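Local coordinates for protein Rho guanine nucleotide exchange factor 3 (Mus musculus, PDB 2Z0Q) that acts as a guanine nucleotide exchange factor for the small GTPases RhoA and RhoB and is represented by its DH-PH part, at residues 75-80 against 99-104; 309-314 against 335-340; 155-160 against 200-205. One frame throughout, in Å; residues are numbered along the deposited sequence.

Contact 1. Residues 75-80 against 99-104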
ATOM      1  N   GLU A  75      21.638  -1.482   5.377  1.00 23.37           N
ATOM      2  CA  GLU A  75      22.888  -1.051   5.961  1.00 23.54           C
ATOM      3  C   GLU A  75      24.010  -1.821   5.308  1.00 24.07           C
ATOM      4  O   GLU A  75      25.085  -1.266   5.071  1.00 23.57           O
ATOM      5  CB  GLU A  75      22.914  -1.285   7.487  1.00 25.67           C
ATOM      6  CG  GLU A  75      21.916  -0.425   8.250  1.00 25.93           C
ATOM      7  CD  GLU A  75      21.914  -0.717   9.756  1.00 31.65           C
ATOM      8  OE1 GLU A  75      21.626  -1.869  10.149  1.00 30.54           O
ATOM      9  OE2 GLU A  75      22.204   0.220  10.533  1.00 33.30           O
ATOM     10  N   GLU A  76      23.775  -3.103   5.020  1.00 24.05           N
ATOM     11  CA  GLU A  76      24.803  -3.906   4.379  1.00 24.59           C
ATOM     12  C   GLU A  76      25.082  -3.370   2.981  1.00 21.04           C
ATOM     13  O   GLU A  76      26.234  -3.260   2.593  1.00 21.31           O
ATOM     14  CB  GLU A  76      24.387  -5.370   4.271  1.00 26.39           C
ATOM     15  CG  GLU A  76      25.437  -6.246   3.607  1.00 31.84           C
ATOM     16  CD  GLU A  76      26.708  -6.328   4.414  1.00 31.47           C
ATOM     17  OE1 GLU A  76      26.619  -6.324   5.662  1.00 36.59           O
ATOM     18  OE2 GLU A  76      27.800  -6.412   3.824  1.00 32.30           O
ATOM     19  N   LEU A  77      24.045  -3.034   2.223  1.00 21.27           N
ATOM     20  CA  LEU A  77      24.317  -2.534   0.874  1.00 19.79           C
ATOM     21  C   LEU A  77      25.064  -1.203   0.961  1.00 18.87           C
ATOM     22  O   LEU A  77      26.054  -0.977   0.275  1.00 19.12           O
ATOM     23  CB  LEU A  77      23.021  -2.369   0.077  1.00 20.43           C
ATOM     24  CG  LEU A  77      23.245  -1.689  -1.274  1.00 20.25           C
ATOM     25  CD1 LEU A  77      24.237  -2.471  -2.113  1.00 20.94           C
ATOM     26  CD2 LEU A  77      21.891  -1.504  -1.952  1.00 20.08           C
ATOM     27  N   LEU A  78      24.579  -0.303   1.799  1.00 20.16           N
ATOM     28  CA  LEU A  78      25.238   0.990   1.954  1.00 20.08           C
ATOM     29  C   LEU A  78      26.712   0.852   2.337  1.00 20.88           C
ATOM     30  O   LEU A  78      27.574   1.521   1.782  1.00 20.59           O
ATOM     31  CB  LEU A  78      24.486   1.804   2.994  1.00 21.05           C
ATOM     32  CG  LEU A  78      24.981   3.232   3.257  1.00 23.18           C
ATOM     33  CD1 LEU A  78      24.934   4.035   1.975  1.00 23.94           C
ATOM     34  CD2 LEU A  78      24.088   3.867   4.320  1.00 20.77           C
ATOM     35  N   SER A  79      26.996  -0.010   3.310  1.00 21.12           N
ATOM     36  CA  SER A  79      28.352  -0.221   3.766  1.00 22.82           C
ATOM     37  C   SER A  79      29.252  -0.662   2.619  1.00 23.47           C
ATOM     38  O   SER A  79      30.374  -0.179   2.482  1.00 24.95           O
ATOM     39  CB  SER A  79      28.361  -1.275   4.891  1.00 24.27           C
ATOM     40  OG  SER A  79      29.687  -1.576   5.266  1.00 30.54           O
ATOM     41  N   GLN A  80      28.760  -1.578   1.788  1.00 22.02           N
ATOM     42  CA  GLN A  80      29.538  -2.063   0.657  1.00 22.62           C
ATOM     43  C   GLN A  80      29.767  -0.985  -0.411  1.00 21.35           C
ATOM     44  O   GLN A  80      30.866  -0.880  -0.975  1.00 22.20           O
ATOM     45  CB  GLN A  80      28.858  -3.294   0.042  1.00 24.56           C
ATOM     46  CG  GLN A  80      29.049  -4.560   0.895  1.00 27.38           C
ATOM     47  CD  GLN A  80      28.421  -5.776   0.271  1.00 30.67           C
ATOM     48  OE1 GLN A  80      28.665  -6.084  -0.896  1.00 30.71           O
ATOM     49  NE2 GLN A  80      27.617  -6.494   1.049  1.00 33.42           N
ATOM     50  N   VAL A  99      24.915  -7.521  -7.575  1.00 15.32           N
ATOM     51  CA  VAL A  99      24.625  -8.920  -7.843  1.00 15.82           C
ATOM     52  C   VAL A  99      24.816  -9.795  -6.587  1.00 15.70           C
ATOM     53  O   VAL A  99      24.009 -10.674  -6.310  1.00 15.79           O
ATOM     54  CB  VAL A  99      25.486  -9.429  -8.988  1.00 15.93           C
ATOM     55  CG1 VAL A  99      25.321 -10.988  -9.115  1.00 15.95           C
ATOM     56  CG2 VAL A  99      24.999  -8.759 -10.308  1.00 17.23           C
ATOM     57  N   GLY A 100      25.864  -9.537  -5.806  1.00 16.79           N
ATOM     58  CA  GLY A 100      26.042 -10.335  -4.594  1.00 17.99           C
ATOM     59  C   GLY A 100      25.066 -10.024  -3.475  1.00 17.20           C
ATOM     60  O   GLY A 100      24.781 -10.871  -2.616  1.00 18.10           O
ATOM     61  N   TRP A 101      24.554  -8.798  -3.448  1.00 18.21           N
ATOM     62  CA  TRP A 101      23.620  -8.389  -2.406  1.00 17.11           C
ATOM     63  C   TRP A 101      22.175  -8.801  -2.664  1.00 17.00           C
ATOM     64  O   TRP A 101      21.454  -9.119  -1.738  1.00 17.82           O
ATOM     65  CB  TRP A 101      23.704  -6.851  -2.227  1.00 17.89           C
ATOM     66  CG  TRP A 101      22.707  -6.257  -1.271  1.00 18.55           C
ATOM     67  CD1 TRP A 101      22.801  -6.204   0.106  1.00 19.76           C
ATOM     68  CD2 TRP A 101      21.471  -5.609  -1.610  1.00 20.34           C
ATOM     69  NE1 TRP A 101      21.698  -5.568   0.627  1.00 20.95           N
ATOM     70  CE2 TRP A 101      20.868  -5.196  -0.399  1.00 20.86           C
ATOM     71  CE3 TRP A 101      20.817  -5.330  -2.829  1.00 21.83           C
ATOM     72  CZ2 TRP A 101      19.630  -4.515  -0.362  1.00 21.63           C
ATOM     73  CZ3 TRP A 101      19.578  -4.642  -2.791  1.00 20.60           C
ATOM     74  CH2 TRP A 101      19.007  -4.249  -1.567  1.00 21.96           C
ATOM     75  N   LEU A 102      21.766  -8.827  -3.933  1.00 16.71           N
ATOM     76  CA  LEU A 102      20.387  -9.179  -4.279  1.00 18.23           C
ATOM     77  C   LEU A 102      19.670 -10.333  -3.560  1.00 16.35           C
ATOM     78  O   LEU A 102      18.482 -10.227  -3.266  1.00 17.41           O
ATOM     79  CB  LEU A 102      20.267  -9.430  -5.802  1.00 20.43           C
ATOM     80  CG  LEU A 102      20.563  -8.223  -6.658  1.00 24.27           C
ATOM     81  CD1 LEU A 102      20.343  -8.532  -8.121  1.00 24.25           C
ATOM     82  CD2 LEU A 102      19.676  -7.100  -6.168  1.00 27.58           C
ATOM     83  N   PRO A 103      20.352 -11.450  -3.328  1.00 17.38           N
ATOM     84  CA  PRO A 103      19.705 -12.581  -2.654  1.00 17.89           C
ATOM     85  C   PRO A 103      19.077 -12.226  -1.276  1.00 18.90           C
ATOM     86  O   PRO A 103      18.122 -12.853  -0.874  1.00 17.83           O
ATOM     87  CB  PRO A 103      20.843 -13.593  -2.530  1.00 17.88           C
ATOM     88  CG  PRO A 103      21.629 -13.329  -3.745  1.00 17.41           C
ATOM     89  CD  PRO A 103      21.704 -11.836  -3.777  1.00 17.01           C
ATOM     90  N   CYS A 104      19.596 -11.199  -0.602  1.00 20.27           N
ATOM     91  CA  CYS A 104      19.046 -10.849   0.698  1.00 21.96           C
ATOM     92  C   CYS A 104      17.666 -10.241   0.582  1.00 22.31           C
ATOM     93  O   CYS A 104      16.942 -10.149   1.571  1.00 23.18           O
ATOM     94  CB  CYS A 104      19.992  -9.920   1.465  1.00 21.69           C
ATOM     95  SG  CYS A 104      19.828  -8.218   1.074  1.00 26.00           S
TER

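Contact 2. Residues 309-314 against 335-340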
ATOM      1  N   ASN A 309     -17.648  15.221  -2.767  1.00 17.94           N
ATOM      2  CA  ASN A 309     -16.997  13.955  -3.090  1.00 18.45           C
ATOM      3  C   ASN A 309     -17.872  12.704  -2.912  1.00 17.74           C
ATOM      4  O   ASN A 309     -17.389  11.686  -2.478  1.00 16.01           O
ATOM      5  CB  ASN A 309     -15.716  13.809  -2.265  1.00 20.03           C
ATOM      6  CG  ASN A 309     -14.706  14.915  -2.590  1.00 24.16           C
ATOM      7  OD1 ASN A 309     -13.908  15.329  -1.756  1.00 28.00           O
ATOM      8  ND2 ASN A 309     -14.771  15.399  -3.805  1.00 23.30           N
ATOM      9  N   PHE A 310     -19.138  12.786  -3.315  1.00 16.83           N
ATOM     10  CA  PHE A 310     -20.055  11.654  -3.213  1.00 16.11           C
ATOM     11  C   PHE A 310     -20.320  10.986  -4.552  1.00 16.42           C
ATOM     12  O   PHE A 310     -20.161  11.588  -5.615  1.00 15.66           O
ATOM     13  CB  PHE A 310     -21.433  12.116  -2.687  1.00 17.24           C
ATOM     14  CG  PHE A 310     -21.582  12.082  -1.199  1.00 16.57           C
ATOM     15  CD1 PHE A 310     -21.239  13.194  -0.413  1.00 15.54           C
ATOM     16  CD2 PHE A 310     -22.112  10.956  -0.578  1.00 14.87           C
ATOM     17  CE1 PHE A 310     -21.427  13.173   0.970  1.00 16.48           C
ATOM     18  CE2 PHE A 310     -22.303  10.922   0.778  1.00 16.58           C
ATOM     19  CZ  PHE A 310     -21.961  12.037   1.574  1.00 18.90           C
ATOM     20  N   PHE A 311     -20.699   9.712  -4.504  1.00 15.65           N
ATOM     21  CA  PHE A 311     -21.145   9.021  -5.724  1.00 14.56           C
ATOM     22  C   PHE A 311     -22.214   8.048  -5.260  1.00 15.79           C
ATOM     23  O   PHE A 311     -22.309   7.759  -4.070  1.00 14.95           O
ATOM     24  CB  PHE A 311     -20.002   8.335  -6.502  1.00 14.64           C
ATOM     25  CG  PHE A 311     -19.260   7.279  -5.727  1.00 14.54           C
ATOM     26  CD1 PHE A 311     -19.627   5.958  -5.809  1.00 16.56           C
ATOM     27  CD2 PHE A 311     -18.167   7.628  -4.933  1.00 17.15           C
ATOM     28  CE1 PHE A 311     -18.904   4.961  -5.113  1.00 17.50           C
ATOM     29  CE2 PHE A 311     -17.444   6.650  -4.243  1.00 16.76           C
ATOM     30  CZ  PHE A 311     -17.797   5.340  -4.330  1.00 16.61           C
ATOM     31  N   ARG A 312     -23.031   7.586  -6.191  1.00 15.73           N
ATOM     32  CA  ARG A 312     -24.118   6.686  -5.853  1.00 15.99           C
ATOM     33  C   ARG A 312     -23.966   5.318  -6.497  1.00 16.17           C
ATOM     34  O   ARG A 312     -23.602   5.182  -7.647  1.00 16.42           O
ATOM     35  CB  ARG A 312     -25.463   7.301  -6.305  1.00 15.38           C
ATOM     36  CG  ARG A 312     -26.722   6.524  -5.817  1.00 17.65           C
ATOM     37  CD  ARG A 312     -28.058   7.129  -6.315  1.00 15.83           C
ATOM     38  NE  ARG A 312     -28.163   8.593  -6.485  1.00 22.71           N
ATOM     39  CZ  ARG A 312     -28.501   9.466  -5.540  1.00 23.10           C
ATOM     40  NH1 ARG A 312     -28.755   9.097  -4.298  1.00 29.16           N
ATOM     41  NH2 ARG A 312     -28.704  10.709  -5.864  1.00 23.48           N
ATOM     42  N   VAL A 313     -24.241   4.296  -5.716  1.00 16.25           N
ATOM     43  CA  VAL A 313     -24.236   2.954  -6.223  1.00 15.02           C
ATOM     44  C   VAL A 313     -25.617   2.385  -5.920  1.00 16.11           C
ATOM     45  O   VAL A 313     -26.086   2.478  -4.795  1.00 15.84           O
ATOM     46  CB  VAL A 313     -23.189   2.070  -5.530  1.00 18.18           C
ATOM     47  CG1 VAL A 313     -23.400   0.686  -5.948  1.00 22.43           C
ATOM     48  CG2 VAL A 313     -21.741   2.516  -5.910  1.00 20.52           C
ATOM     49  N   SER A 314     -26.273   1.802  -6.926  1.00 17.12           N
ATOM     50  CA  SER A 314     -27.594   1.225  -6.681  1.00 17.52           C
ATOM     51  C   SER A 314     -27.706  -0.156  -7.348  1.00 16.76           C
ATOM     52  O   SER A 314     -26.966  -0.508  -8.285  1.00 17.26           O
ATOM     53  CB  SER A 314     -28.687   2.204  -7.154  1.00 17.74           C
ATOM     54  OG  SER A 314     -28.773   2.237  -8.551  1.00 23.14           O
ATOM     55  N   GLN A 335     -12.353   9.945  -7.600  1.00 18.55           N
ATOM     56  CA  GLN A 335     -12.080   9.526  -8.974  1.00 18.73           C
ATOM     57  C   GLN A 335     -11.563   8.081  -9.037  1.00 18.51           C
ATOM     58  O   GLN A 335     -11.949   7.343  -9.933  1.00 18.15           O
ATOM     59  CB  GLN A 335     -11.066  10.487  -9.664  1.00 19.39           C
ATOM     60  CG  GLN A 335     -10.977  10.296 -11.197  1.00 20.57           C
ATOM     61  CD  GLN A 335     -12.297  10.603 -11.908  1.00 20.35           C
ATOM     62  OE1 GLN A 335     -12.909  11.644 -11.660  1.00 22.31           O
ATOM     63  NE2 GLN A 335     -12.723   9.710 -12.793  1.00 20.50           N
ATOM     64  N   GLN A 336     -10.696   7.695  -8.090  1.00 20.80           N
ATOM     65  CA  GLN A 336     -10.145   6.334  -8.029  1.00 21.58           C
ATOM     66  C   GLN A 336     -11.280   5.315  -7.958  1.00 20.57           C
ATOM     67  O   GLN A 336     -11.288   4.320  -8.665  1.00 20.89           O
ATOM     68  CB  GLN A 336      -9.245   6.178  -6.792  1.00 26.78           C
ATOM     69  CG  GLN A 336      -8.026   7.137  -6.722  1.00 31.73           C
ATOM     70  CD  GLN A 336      -7.159   6.893  -5.472  1.00 35.32           C
ATOM     71  OE1 GLN A 336      -7.612   7.072  -4.322  1.00 33.43           O
ATOM     72  NE2 GLN A 336      -5.901   6.471  -5.696  1.00 38.32           N
ATOM     73  N   TRP A 337     -12.244   5.574  -7.076  1.00 18.62           N
ATOM     74  CA  TRP A 337     -13.416   4.703  -6.955  1.00 17.35           C
ATOM     75  C   TRP A 337     -14.215   4.654  -8.248  1.00 17.58           C
ATOM     76  O   TRP A 337     -14.599   3.589  -8.711  1.00 17.24           O
ATOM     77  CB  TRP A 337     -14.308   5.164  -5.799  1.00 17.66           C
ATOM     78  CG  TRP A 337     -13.908   4.554  -4.487  1.00 17.60           C
ATOM     79  CD1 TRP A 337     -13.222   5.148  -3.466  1.00 19.10           C
ATOM     80  CD2 TRP A 337     -14.146   3.204  -4.080  1.00 17.69           C
ATOM     81  NE1 TRP A 337     -13.023   4.238  -2.441  1.00 17.97           N
ATOM     82  CE2 TRP A 337     -13.580   3.047  -2.796  1.00 17.65           C
ATOM     83  CE3 TRP A 337     -14.786   2.116  -4.672  1.00 19.24           C
ATOM     84  CZ2 TRP A 337     -13.636   1.831  -2.102  1.00 19.31           C
ATOM     85  CZ3 TRP A 337     -14.840   0.910  -3.986  1.00 20.63           C
ATOM     86  CH2 TRP A 337     -14.267   0.785  -2.710  1.00 19.42           C
ATOM     87  N   LEU A 338     -14.502   5.819  -8.825  1.00 18.08           N
ATOM     88  CA  LEU A 338     -15.234   5.825 -10.088  1.00 18.55           C
ATOM     89  C   LEU A 338     -14.466   5.026 -11.164  1.00 17.58           C
ATOM     90  O   LEU A 338     -15.045   4.182 -11.857  1.00 17.14           O
ATOM     91  CB  LEU A 338     -15.441   7.282 -10.565  1.00 17.27           C
ATOM     92  CG  LEU A 338     -16.318   8.202  -9.723  1.00 20.16           C
ATOM     93  CD1 LEU A 338     -16.524   9.533 -10.497  1.00 20.56           C
ATOM     94  CD2 LEU A 338     -17.670   7.558  -9.477  1.00 19.19           C
ATOM     95  N   ASN A 339     -13.155   5.284 -11.291  1.00 19.28           N
ATOM     96  CA  ASN A 339     -12.350   4.572 -12.302  1.00 19.92           C
ATOM     97  C   ASN A 339     -12.389   3.052 -12.084  1.00 19.92           C
ATOM     98  O   ASN A 339     -12.656   2.298 -13.012  1.00 19.71           O
ATOM     99  CB  ASN A 339     -10.877   5.033 -12.275  1.00 20.08           C
ATOM    100  CG  ASN A 339     -10.695   6.508 -12.603  1.00 21.17           C
ATOM    101  OD1 ASN A 339     -11.572   7.160 -13.182  1.00 20.52           O
ATOM    102  ND2 ASN A 339      -9.522   7.043 -12.251  1.00 21.13           N
ATOM    103  N   CYS A 340     -12.154   2.597 -10.843  1.00 20.00           N
ATOM    104  CA  CYS A 340     -12.155   1.153 -10.571  1.00 20.19           C
ATOM    105  C   CYS A 340     -13.484   0.461 -10.797  1.00 19.49           C
ATOM    106  O   CYS A 340     -13.534  -0.629 -11.332  1.00 20.41           O
ATOM    107  CB  CYS A 340     -11.666   0.867  -9.149  1.00 21.72           C
ATOM    108  SG  CYS A 340      -9.925   1.241  -8.933  1.00 27.48           S
TER

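Contact 3. Residues 155-160 against 200-205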
ATOM      1  N   ILE A 155       7.192   2.635   2.699  1.00 32.89           N
ATOM      2  CA  ILE A 155       8.584   2.948   2.311  1.00 31.46           C
ATOM      3  C   ILE A 155       9.401   1.775   1.727  1.00 29.02           C
ATOM      4  O   ILE A 155       9.995   1.896   0.641  1.00 27.42           O
ATOM      5  CB  ILE A 155       9.398   3.613   3.508  1.00 32.52           C
ATOM      6  CG1 ILE A 155       9.289   5.137   3.412  1.00 35.09           C
ATOM      7  CG2 ILE A 155      10.877   3.241   3.456  1.00 33.99           C
ATOM      8  CD1 ILE A 155      10.190   5.890   4.407  1.00 37.96           C
ATOM      9  N   PRO A 156       9.423   0.618   2.405  1.00 27.35           N
ATOM     10  CA  PRO A 156      10.211  -0.490   1.840  1.00 26.09           C
ATOM     11  C   PRO A 156       9.708  -0.979   0.479  1.00 25.26           C
ATOM     12  O   PRO A 156      10.501  -1.176  -0.458  1.00 23.14           O
ATOM     13  CB  PRO A 156      10.125  -1.577   2.920  1.00 27.99           C
ATOM     14  CG  PRO A 156       9.812  -0.773   4.191  1.00 27.76           C
ATOM     15  CD  PRO A 156       8.840   0.247   3.709  1.00 28.69           C
ATOM     16  N   ARG A 157       8.403  -1.195   0.356  1.00 22.85           N
ATOM     17  CA  ARG A 157       7.906  -1.647  -0.930  1.00 23.25           C
ATOM     18  C   ARG A 157       8.206  -0.595  -1.995  1.00 21.33           C
ATOM     19  O   ARG A 157       8.567  -0.947  -3.111  1.00 20.56           O
ATOM     20  CB  ARG A 157       6.405  -1.893  -0.884  1.00 26.89           C
ATOM     21  CG  ARG A 157       5.914  -2.631  -2.097  1.00 32.06           C
ATOM     22  CD  ARG A 157       4.399  -2.514  -2.233  1.00 38.02           C
ATOM     23  NE  ARG A 157       3.902  -3.572  -3.105  1.00 41.68           N
ATOM     24  CZ  ARG A 157       3.767  -4.847  -2.731  1.00 43.68           C
ATOM     25  NH1 ARG A 157       4.082  -5.219  -1.490  1.00 43.93           N
ATOM     26  NH2 ARG A 157       3.337  -5.754  -3.605  1.00 41.89           N
ATOM     27  N   SER A 158       8.047   0.684  -1.665  1.00 20.99           N
ATOM     28  CA  SER A 158       8.323   1.732  -2.661  1.00 21.19           C
ATOM     29  C   SER A 158       9.765   1.690  -3.108  1.00 21.22           C
ATOM     30  O   SER A 158      10.075   1.931  -4.286  1.00 20.48           O
ATOM     31  CB  SER A 158       7.997   3.124  -2.106  1.00 22.65           C
ATOM     32  OG  SER A 158       6.612   3.238  -1.862  1.00 27.45           O
ATOM     33  N   ARG A 159      10.663   1.397  -2.166  1.00 18.23           N
ATOM     34  CA  ARG A 159      12.058   1.323  -2.540  1.00 19.48           C
ATOM     35  C   ARG A 159      12.270   0.114  -3.470  1.00 16.44           C
ATOM     36  O   ARG A 159      12.923   0.231  -4.484  1.00 15.70           O
ATOM     37  CB  ARG A 159      12.954   1.207  -1.297  1.00 18.47           C
ATOM     38  CG  ARG A 159      14.434   1.023  -1.637  1.00 19.22           C
ATOM     39  CD  ARG A 159      15.064   2.352  -1.946  1.00 18.83           C
ATOM     40  NE  ARG A 159      16.512   2.302  -2.111  1.00 16.34           N
ATOM     41  CZ  ARG A 159      17.202   3.274  -2.690  1.00 15.06           C
ATOM     42  NH1 ARG A 159      16.559   4.369  -3.131  1.00 16.88           N
ATOM     43  NH2 ARG A 159      18.496   3.112  -2.922  1.00 13.91           N
ATOM     44  N   LEU A 160      11.722  -1.044  -3.114  1.00 18.29           N
ATOM     45  CA  LEU A 160      11.910  -2.230  -3.948  1.00 17.71           C
ATOM     46  C   LEU A 160      11.476  -1.972  -5.393  1.00 16.78           C
ATOM     47  O   LEU A 160      12.176  -2.301  -6.334  1.00 16.14           O
ATOM     48  CB  LEU A 160      11.115  -3.405  -3.383  1.00 20.83           C
ATOM     49  CG  LEU A 160      11.248  -4.676  -4.194  1.00 22.45           C
ATOM     50  CD1 LEU A 160      12.595  -5.333  -3.906  1.00 24.96           C
ATOM     51  CD2 LEU A 160      10.092  -5.607  -3.795  1.00 24.94           C
ATOM     52  N   THR A 200       2.353 -10.037  -7.287  1.00 22.30           N
ATOM     53  CA  THR A 200       1.324 -11.035  -7.533  1.00 24.77           C
ATOM     54  C   THR A 200       0.866 -11.668  -6.227  1.00 23.38           C
ATOM     55  O   THR A 200      -0.328 -11.806  -5.987  1.00 23.92           O
ATOM     56  CB  THR A 200       1.825 -12.106  -8.500  1.00 25.81           C
ATOM     57  OG1 THR A 200       1.996 -11.499  -9.785  1.00 28.51           O
ATOM     58  CG2 THR A 200       0.796 -13.259  -8.636  1.00 26.08           C
ATOM     59  N   LYS A 201       1.810 -12.036  -5.370  1.00 23.40           N
ATOM     60  CA  LYS A 201       1.477 -12.668  -4.095  1.00 24.66           C
ATOM     61  C   LYS A 201       0.755 -11.705  -3.154  1.00 25.54           C
ATOM     62  O   LYS A 201      -0.125 -12.118  -2.390  1.00 26.90           O
ATOM     63  CB  LYS A 201       2.742 -13.144  -3.389  1.00 26.52           C
ATOM     64  CG  LYS A 201       3.430 -14.292  -4.030  1.00 28.39           C
ATOM     65  CD  LYS A 201       4.633 -14.660  -3.193  1.00 34.14           C
ATOM     66  CE  LYS A 201       5.549 -15.633  -3.891  1.00 35.57           C
ATOM     67  NZ  LYS A 201       6.744 -15.872  -3.039  1.00 38.90           N
ATOM     68  N   THR A 202       1.166 -10.446  -3.176  1.00 25.84           N
ATOM     69  CA  THR A 202       0.560  -9.416  -2.338  1.00 28.05           C
ATOM     70  C   THR A 202      -0.922  -9.271  -2.719  1.00 26.72           C
ATOM     71  O   THR A 202      -1.794  -9.162  -1.851  1.00 27.57           O
ATOM     72  CB  THR A 202       1.260  -8.042  -2.535  1.00 27.60           C
ATOM     73  OG1 THR A 202       2.610  -8.122  -2.066  1.00 33.53           O
ATOM     74  CG2 THR A 202       0.524  -6.943  -1.744  1.00 31.19           C
ATOM     75  N   GLY A 203      -1.201  -9.270  -4.017  1.00 26.35           N
ATOM     76  CA  GLY A 203      -2.573  -9.140  -4.480  1.00 26.56           C
ATOM     77  C   GLY A 203      -3.422 -10.299  -4.005  1.00 27.51           C
ATOM     78  O   GLY A 203      -4.571 -10.128  -3.552  1.00 27.17           O
ATOM     79  N   GLU A 204      -2.864 -11.497  -4.098  1.00 25.56           N
ATOM     80  CA  GLU A 204      -3.585 -12.678  -3.650  1.00 27.91           C
ATOM     81  C   GLU A 204      -3.787 -12.672  -2.129  1.00 26.85           C
ATOM     82  O   GLU A 204      -4.855 -13.046  -1.653  1.00 26.85           O
ATOM     83  CB  GLU A 204      -2.835 -13.953  -4.058  1.00 28.77           C
ATOM     84  CG  GLU A 204      -2.526 -14.016  -5.553  1.00 34.00           C
ATOM     85  CD  GLU A 204      -1.620 -15.193  -5.921  1.00 35.57           C
ATOM     86  OE1 GLU A 204      -0.588 -15.402  -5.230  1.00 35.70           O
ATOM     87  OE2 GLU A 204      -1.937 -15.897  -6.909  1.00 38.58           O
ATOM     88  N   SER A 205      -2.761 -12.265  -1.387  1.00 25.10           N
ATOM     89  CA  SER A 205      -2.838 -12.251   0.061  1.00 29.45           C
ATOM     90  C   SER A 205      -3.889 -11.240   0.526  1.00 28.21           C
ATOM     91  O   SER A 205      -4.660 -11.526   1.444  1.00 26.17           O
ATOM     92  CB  SER A 205      -1.472 -11.921   0.683  1.00 30.73           C
ATOM     93  OG  SER A 205      -1.089 -10.579   0.430  1.00 36.42           O
TER

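Contact 1. Residues 75-80 against 99-104
L77 sets its CB over one face of the W101 indole, and this CH-pi contact carries most of the surface shared by 75-80 and 99-104. The leucine chain runs roughly perpendicular to the tryptophan side chain. CB of L77 sits 3.6 Å from the centroid of the five-membered ring of W101, only 17° off its normal, while the CD2 methyl of L77 reaches over the benzo part, 4.0 Å from CZ3 of W101. Leucine and indole thus meet along the length of the double ring. Both groups leave their backbones in the same way: CG of W101 is anti to its backbone N (chi1 175°) and CG of L77 likewise (173°), which extends each from its helix toward the other. On the opposite face of the indole lies SG of C104, 3.2 Å from the ring plane and nearer the ring's border than its centre, so that leucine and cysteine sandwich the ring. E76 comes to the edge, its CG 4.4 Å from CD1 of W101, and its carboxylate turns away to accept a bond from Q80, NE2 to OE2 2.8 Å, through the anti lone pair. The buried indole N-H goes to the carbonyl O of L73, one turn before L77 on the same helix, which probably also holds the turn of the ring. L77 also touches E31 of helix 15-51 and I97 of helix 95-101. A tryptophan laid against a leucine in this way, with its N-H given to a backbone carbonyl, joins helix 67-84 to helix 95-101 within the all-helical DH (RhoGEF) domain.

Contact 2. Residues 309-314 against 335-340
F311 carries its ring in the position between the backbone N and the carbonyl carbon (chi1 60°), which sends the phenyl off the strand toward W337 and L338 of the helix. L338 answers with CG anti to its carbonyl carbon (chi1 -65°), and this swings the CD2 methyl back toward the strand, 3.9 Å from CB of F311. The two side chains run antiparallel alongside one another, so the leucine packs at the root of the phenylalanine and leaves the far end of the ring to the tryptophan. There, CZ of F311 meets CB of W337 at 3.8 Å, and CE2 is equally near that carbon. The phenyl thus touches the start of the tryptophan side chain more than its indole: the ring planes are inclined by only 28° yet displaced, with the centroid of the F311 ring 5.7 Å from that of the five-membered ring of W337 and little face shared. No hydrogen bond crosses between the segments; the contact is apolar and buried. An alanine in place of F311 would keep CB beside L338 but is likely to open a gap beside CB of W337, where the phenyl now packs. Around this trio, L283 of strand 282-285 touches both F311 and L338, while L238 of strand 232-240 touches F311 and W337, and C234 of that strand also meets W337. Strand 310-315 pairs antiparallel with strands 282-285 and 322-327, and helix 331-345, the C-terminal helix of the PH fold, packs its apolar side against the curled sheet.

Contact 3. Residues 155-160 against 200-205
R157 and T202 are joined by a guanidinium-hydroxyl hydrogen bond: NH2 of R157 donates an N-H to OG1 of T202 at 2.9 Å, with an N-H...O angle of 152°. A second, weak bond runs from NH1 of R157 to the same oxygen at 3.3 Å, bent to 134°. OG1 therefore lies almost level with the guanidinium, off its rim, between the two terminal nitrogens, and takes both as a fork. The hydroxyl has a further partner in the carbonyl O of I198, one turn back on its own helix, and NH2 of R157 also makes a weak hydrogen bond with OD1 of N199. The two side chains meet head-on from their separate helices. R157 spans most of the distance, its chain extended from CG to NE, across a backbone separation of 10.8 Å between CA of R157 and CA of T202. T202 holds OG1 beside its backbone N (chi1 -65°), which lets the oxygen serve both the arginine and its own helix; its CG2 methyl lies 3.6 Å from NH2 of R157. Within 200-205, the carbonyl O of T202 receives OG of S205 at 2.8 Å. Beyond the polar pair, C112 of helix 107-125 touches both R157 and T202, and I198 of helix 180-213 packs on R157 and on L160, which also meets V195. The link joins helix 155-172 of the DH domain to the long helix 180-213, which leads on toward the PH domain. Since a neutral hydroxyl faces the arginine, the bond here is directional but brings no opposing charge, and the positive charge is probably stabilised in part by the oxygens of T202 and N199.

Along the chain the order is contact 1, contact 3, contact 2, each closing before the next opens. Contact 1 lies within the helical DH domain and contact 2 within the PH domain, on opposite sides of the chain's centre with their own centres 44 Å apart. Contact 3 stands nearer the middle, its centre 20 Å from that of contact 1 and 25 Å from that of contact 2. No two of them touch. Helix 180-213, part of contact 3, also receives V99 and L102 of contact 1 and leads toward the PH domain. The three thus sample the elongated DH-PH module: helix packing, the connecting helix, and helix against sheet.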